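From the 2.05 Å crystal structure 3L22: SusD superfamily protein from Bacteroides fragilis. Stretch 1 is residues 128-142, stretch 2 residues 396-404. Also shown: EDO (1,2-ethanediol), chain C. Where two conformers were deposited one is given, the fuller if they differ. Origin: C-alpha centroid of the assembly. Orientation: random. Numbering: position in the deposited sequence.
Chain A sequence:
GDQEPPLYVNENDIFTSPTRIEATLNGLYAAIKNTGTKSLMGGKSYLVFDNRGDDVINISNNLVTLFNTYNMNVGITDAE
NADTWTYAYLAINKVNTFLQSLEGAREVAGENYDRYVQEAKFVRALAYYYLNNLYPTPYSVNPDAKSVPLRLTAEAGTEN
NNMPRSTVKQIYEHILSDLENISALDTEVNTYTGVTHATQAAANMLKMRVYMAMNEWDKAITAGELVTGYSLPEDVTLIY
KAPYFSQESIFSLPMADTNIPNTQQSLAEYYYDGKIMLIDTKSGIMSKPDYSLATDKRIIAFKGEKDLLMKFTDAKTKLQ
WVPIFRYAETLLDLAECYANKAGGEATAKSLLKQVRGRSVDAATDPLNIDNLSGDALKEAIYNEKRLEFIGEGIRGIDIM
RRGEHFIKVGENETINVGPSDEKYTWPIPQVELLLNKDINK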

# COMPACT_ATOMS: atom_id res chain seq x y z
N TYR A 128 0.46 10.18 -3.87
CA TYR A 128 1.44 10.15 -4.96
C TYR A 128 2.19 8.83 -5.05
O TYR A 128 2.51 8.36 -6.15
CB TYR A 128 2.42 11.34 -4.89
CG TYR A 128 1.85 12.59 -5.49
CD1 TYR A 128 1.56 12.66 -6.85
CD2 TYR A 128 1.54 13.72 -4.70
CE1 TYR A 128 1.01 13.78 -7.43
CE2 TYR A 128 0.99 14.88 -5.29
CZ TYR A 128 0.72 14.89 -6.65
OH TYR A 128 0.16 15.97 -7.27
N TYR A 129 2.49 8.22 -3.90
CA TYR A 129 3.20 6.96 -3.88
C TYR A 129 2.42 5.85 -4.62
O TYR A 129 2.99 5.08 -5.41
CB TYR A 129 3.52 6.55 -2.42
CG TYR A 129 3.93 5.11 -2.28
CD1 TYR A 129 5.25 4.73 -2.47
CD2 TYR A 129 3.01 4.14 -1.95
CE1 TYR A 129 5.65 3.42 -2.35
CE2 TYR A 129 3.40 2.79 -1.83
CZ TYR A 129 4.72 2.44 -2.02
OH TYR A 129 5.12 1.13 -1.88
N TYR A 130 1.12 5.76 -4.33
CA TYR A 130 0.30 4.77 -5.02
C TYR A 130 0.15 5.06 -6.53
O TYR A 130 0.25 4.13 -7.33
CB TYR A 130 -1.04 4.59 -4.31
CG TYR A 130 -0.91 3.84 -2.99
CD1 TYR A 130 -0.42 2.54 -2.96
CD2 TYR A 130 -1.32 4.42 -1.79
CE1 TYR A 130 -0.32 1.83 -1.77
CE2 TYR A 130 -1.21 3.74 -0.60
CZ TYR A 130 -0.73 2.44 -0.59
OH TYR A 130 -0.63 1.74 0.58
N LEU A 131 0.01 6.32 -6.93
CA LEU A 131 -0.01 6.67 -8.35
C LEU A 131 1.32 6.27 -9.03
O LEU A 131 1.32 5.75 -10.16
CB LEU A 131 -0.27 8.16 -8.55
CG LEU A 131 -1.61 8.76 -8.11
CD1 LEU A 131 -1.58 10.28 -8.32
CD2 LEU A 131 -2.78 8.08 -8.90
N ASN A 132 2.43 6.40 -8.31
CA ASN A 132 3.75 6.13 -8.85
C ASN A 132 3.99 4.63 -9.04
O ASN A 132 4.99 4.24 -9.63
CB ASN A 132 4.86 6.69 -7.94
CG ASN A 132 5.99 7.36 -8.71
OD1 ASN A 132 5.79 7.86 -9.82
ND2 ASN A 132 7.20 7.39 -8.11
N ASN A 133 3.11 3.80 -8.47
CA ASN A 133 3.17 2.35 -8.62
C ASN A 133 2.09 1.78 -9.54
O ASN A 133 1.87 0.55 -9.54
CB ASN A 133 3.12 1.70 -7.24
CG ASN A 133 4.44 1.79 -6.51
OD1 ASN A 133 5.35 1.01 -6.81
ND2 ASN A 133 4.56 2.74 -5.56
N LEU A 134 1.50 2.64 -10.38
CA LEU A 134 0.53 2.24 -11.42
C LEU A 134 0.88 2.77 -12.82
O LEU A 134 0.88 1.99 -13.78
CB LEU A 134 -0.88 2.66 -11.05
CG LEU A 134 -1.47 1.92 -9.84
CD1 LEU A 134 -2.72 2.64 -9.30
CD2 LEU A 134 -1.75 0.44 -10.22
N TYR A 135 1.21 4.05 -12.93
CA TYR A 135 1.33 4.72 -14.22
C TYR A 135 2.72 4.67 -14.89
O TYR A 135 2.79 4.45 -16.07
CB TYR A 135 0.76 6.14 -14.10
CG TYR A 135 -0.72 6.08 -13.74
CD1 TYR A 135 -1.69 5.82 -14.72
CD2 TYR A 135 -1.15 6.22 -12.42
CE1 TYR A 135 -3.06 5.71 -14.40
CE2 TYR A 135 -2.52 6.09 -12.09
CZ TYR A 135 -3.46 5.85 -13.07
OH TYR A 135 -4.79 5.77 -12.73
N PRO A 136 3.83 4.82 -14.14
CA PRO A 136 5.09 4.81 -14.85
C PRO A 136 5.77 3.45 -14.83
O PRO A 136 5.55 2.65 -13.91
CB PRO A 136 5.95 5.76 -14.02
CG PRO A 136 5.49 5.51 -12.63
CD PRO A 136 4.00 5.28 -12.75
N THR A 137 6.63 3.24 -15.82
CA THR A 137 7.64 2.22 -15.71
C THR A 137 8.39 2.43 -14.39
O THR A 137 8.69 3.59 -14.06
CB THR A 137 8.61 2.33 -16.89
OG1 THR A 137 7.87 2.15 -18.08
CG2 THR A 137 9.75 1.29 -16.83
N PRO A 138 8.71 1.35 -13.65
CA PRO A 138 9.39 1.53 -12.38
C PRO A 138 10.78 2.15 -12.49
O PRO A 138 11.48 2.01 -13.49
CB PRO A 138 9.49 0.09 -11.83
CG PRO A 138 9.44 -0.77 -13.03
CD PRO A 138 8.43 -0.07 -13.89
N TYR A 139 11.14 2.86 -11.45
CA TYR A 139 12.42 3.54 -11.35
C TYR A 139 13.58 2.58 -11.59
O TYR A 139 14.56 2.95 -12.22
CB TYR A 139 12.52 4.16 -9.96
CG TYR A 139 13.78 4.94 -9.63
CD1 TYR A 139 14.95 4.27 -9.29
CD2 TYR A 139 13.78 6.34 -9.57
CE1 TYR A 139 16.10 4.95 -8.95
CE2 TYR A 139 14.96 7.06 -9.22
CZ TYR A 139 16.08 6.33 -8.88
OH TYR A 139 17.23 6.94 -8.51
N SER A 140 13.47 1.36 -11.07
CA SER A 140 14.53 0.36 -11.21
C SER A 140 14.78 0.04 -12.66
O SER A 140 15.85 -0.41 -12.97
CB SER A 140 14.20 -0.95 -10.47
OG SER A 140 13.03 -1.55 -11.00
N VAL A 141 13.80 0.23 -13.54
CA VAL A 141 14.00 0.03 -14.97
C VAL A 141 14.34 1.31 -15.70
O VAL A 141 15.22 1.31 -16.53
CB VAL A 141 12.77 -0.61 -15.64
CG1 VAL A 141 12.93 -0.63 -17.18
CG2 VAL A 141 12.54 -2.02 -15.06
N ASN A 142 13.64 2.40 -15.40
CA ASN A 142 13.88 3.67 -16.04
C ASN A 142 13.45 4.83 -15.13
O ASN A 142 12.26 5.16 -15.08
CB ASN A 142 13.13 3.75 -17.37
CG ASN A 142 13.34 5.09 -18.10
OD1 ASN A 142 14.13 5.93 -17.69
ND2 ASN A 142 12.58 5.30 -19.15
N GLY A 396 1.63 -6.52 -5.81
CA GLY A 396 1.82 -5.92 -7.12
C GLY A 396 2.81 -4.75 -7.07
O GLY A 396 3.40 -4.41 -8.10
N ILE A 397 3.00 -4.15 -5.89
CA ILE A 397 4.01 -3.11 -5.74
C ILE A 397 5.41 -3.75 -5.67
O ILE A 397 6.35 -3.26 -6.31
CB ILE A 397 3.76 -2.23 -4.50
CG1 ILE A 397 2.44 -1.46 -4.69
CG2 ILE A 397 4.93 -1.32 -4.24
CD1 ILE A 397 1.92 -0.68 -3.48
N ASP A 398 5.56 -4.83 -4.92
CA ASP A 398 6.88 -5.46 -4.79
C ASP A 398 7.37 -5.98 -6.15
O ASP A 398 8.55 -5.78 -6.52
CB ASP A 398 6.86 -6.58 -3.74
CG ASP A 398 6.91 -6.07 -2.29
OD1 ASP A 398 7.20 -4.86 -2.03
OD2 ASP A 398 6.69 -6.91 -1.38
N ILE A 399 6.46 -6.57 -6.92
CA ILE A 399 6.82 -7.09 -8.26
C ILE A 399 7.30 -5.93 -9.16
O ILE A 399 8.35 -5.99 -9.84
CB ILE A 399 5.60 -7.78 -8.92
CG1 ILE A 399 5.29 -9.10 -8.18
CG2 ILE A 399 5.86 -8.05 -10.40
CD1 ILE A 399 3.89 -9.77 -8.51
N MSE A 400 6.48 -4.88 -9.18
CA MSE A 400 6.76 -3.77 -10.06
C MSE A 400 8.03 -3.02 -9.66
O MSE A 400 8.84 -2.73 -10.53
CB MSE A 400 5.60 -2.80 -10.10
CG MSE A 400 5.65 -1.90 -11.32
SE MSE A 400 4.13 -0.75 -11.12
CE MSE A 400 3.91 -0.23 -13.00
N ARG A 401 8.23 -2.72 -8.38
CA ARG A 401 9.41 -1.91 -8.01
C ARG A 401 10.69 -2.65 -8.32
O ARG A 401 11.68 -2.04 -8.76
CB ARG A 401 9.37 -1.43 -6.57
CG ARG A 401 9.54 -2.48 -5.50
CD ARG A 401 9.74 -1.81 -4.16
NE ARG A 401 9.61 -2.81 -3.10
CZ ARG A 401 10.54 -3.66 -2.68
NH1 ARG A 401 11.76 -3.67 -3.18
NH2 ARG A 401 10.23 -4.51 -1.73
N ARG A 402 10.64 -3.98 -8.20
CA ARG A 402 11.79 -4.78 -8.60
C ARG A 402 11.93 -5.01 -10.11
O ARG A 402 12.86 -5.66 -10.51
CB ARG A 402 11.82 -6.10 -7.83
CG ARG A 402 12.09 -5.91 -6.33
CD ARG A 402 12.49 -7.21 -5.67
NE ARG A 402 11.38 -8.14 -5.45
CZ ARG A 402 10.68 -8.26 -4.32
NH1 ARG A 402 10.90 -7.47 -3.28
NH2 ARG A 402 9.72 -9.19 -4.24
N GLY A 403 11.04 -4.48 -10.94
CA GLY A 403 11.12 -4.66 -12.38
C GLY A 403 10.93 -6.11 -12.81
O GLY A 403 11.40 -6.49 -13.87
N GLU A 404 10.21 -6.90 -12.01
CA GLU A 404 9.96 -8.28 -12.34
C GLU A 404 8.78 -8.42 -13.27
O GLU A 404 7.88 -7.56 -13.31
CB GLU A 404 9.69 -9.10 -11.06
CG GLU A 404 10.88 -9.17 -10.06
CD GLU A 404 10.52 -9.70 -8.66
OE1 GLU A 404 9.35 -10.14 -8.42
OE2 GLU A 404 11.45 -9.73 -7.81
C1 EDO C . 7.15 -2.74 0.44
O1 EDO C . 6.55 -3.51 1.46
C2 EDO C . 6.19 -2.40 -0.71
O2 EDO C . 7.05 -1.77 -1.71
O HOH W 1 1.71 -2.30 -9.18
O HOH W 2 11.64 0.71 -8.79

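Read from the helical end of stretch 1, the contact begins with two tyrosines that serve one isoleucine. Neither Tyr129 nor Tyr130 aims its CA-to-CB bond at the second stretch; both start sideways, and the length of the side chain brings the ring within reach. Tyr129, with chi1 in the t well, brings its CE2 to 4.1 Å from Ile397 CD1, while its OH lies 3.4 Å from Ile397 CG2. Tyr130, in the m well, offers the edge of its ring, CE1 standing 3.8 Å from Ile397 CD1. Ile397 points toward stretch 1 in its m, t rotamer, and its CD1 is shared by both rings.

Asn133 completes this pocket and does so with its polarity already spent in part. Its CA-to-CB bond points toward stretch 2, yet ND2 donates back to Tyr129 O at 2.8 Å, a bond consistent with the amide's orientation, with OD1 3.5 Å from Ile397 CG2. The carboxamide thus packs against a methyl group while ND2 makes one hydrogen bond within its own stretch. The backbone of Asn133 works too: its O sits only 3.0 Å from SE of Met400, a selenomethionine, and accepts a 2.9 Å hydrogen bond from water 1. The same water donates a weak bond to Gly396 O, also 2.9 Å away, so one molecule ties two carbonyls that could not bond each other.

Farther along, the next residues meet stretch 2 chiefly through main-chain atoms. The CA-to-CB bond of Leu134 points away, but its O approaches Met400 CE at 3.8 Å; Pro136 O comes closer, 3.4 Å from the same CE. Met400, extended with all three chi angles in t, reaches along this run of carbonyls and has more area covered than any other residue of the contact.

Pro138 points toward the end of the second helix. Its CB rests 3.2 Å from Met400 O, its CD lies 4.2 Å from Met400 CG, and its CG is 4.3 Å from Gly403 CA. The carbonyl it touches is not idle, since Gly403 N donates to Met400 O at 2.8 Å as part of the Schellman motif that closes the helix.

Ser140 makes the one direct hydrogen bond between the stretches. With chi1 in p, its OG donates to Arg401 O at 2.7 Å, using a carbonyl of the last helical residue. Water 2 reinforces the link, accepting from Ser140 N at 3.0 Å and donating to Arg401 O at 2.8 Å, so side chain and backbone of one serine converge on a single acceptor.

Val141 ends the contact, its CG2 4.0 Å from Gly403 CA. Glycine suits this place twice over: its phi is positive, and an ideal CB would point toward stretch 1, 3.0 Å from Val141 CG2 and 3.3 Å from Ser140 OG, both tight. The rule is compact: long side chains reach in beside the helix, and small groups fit closely at its end.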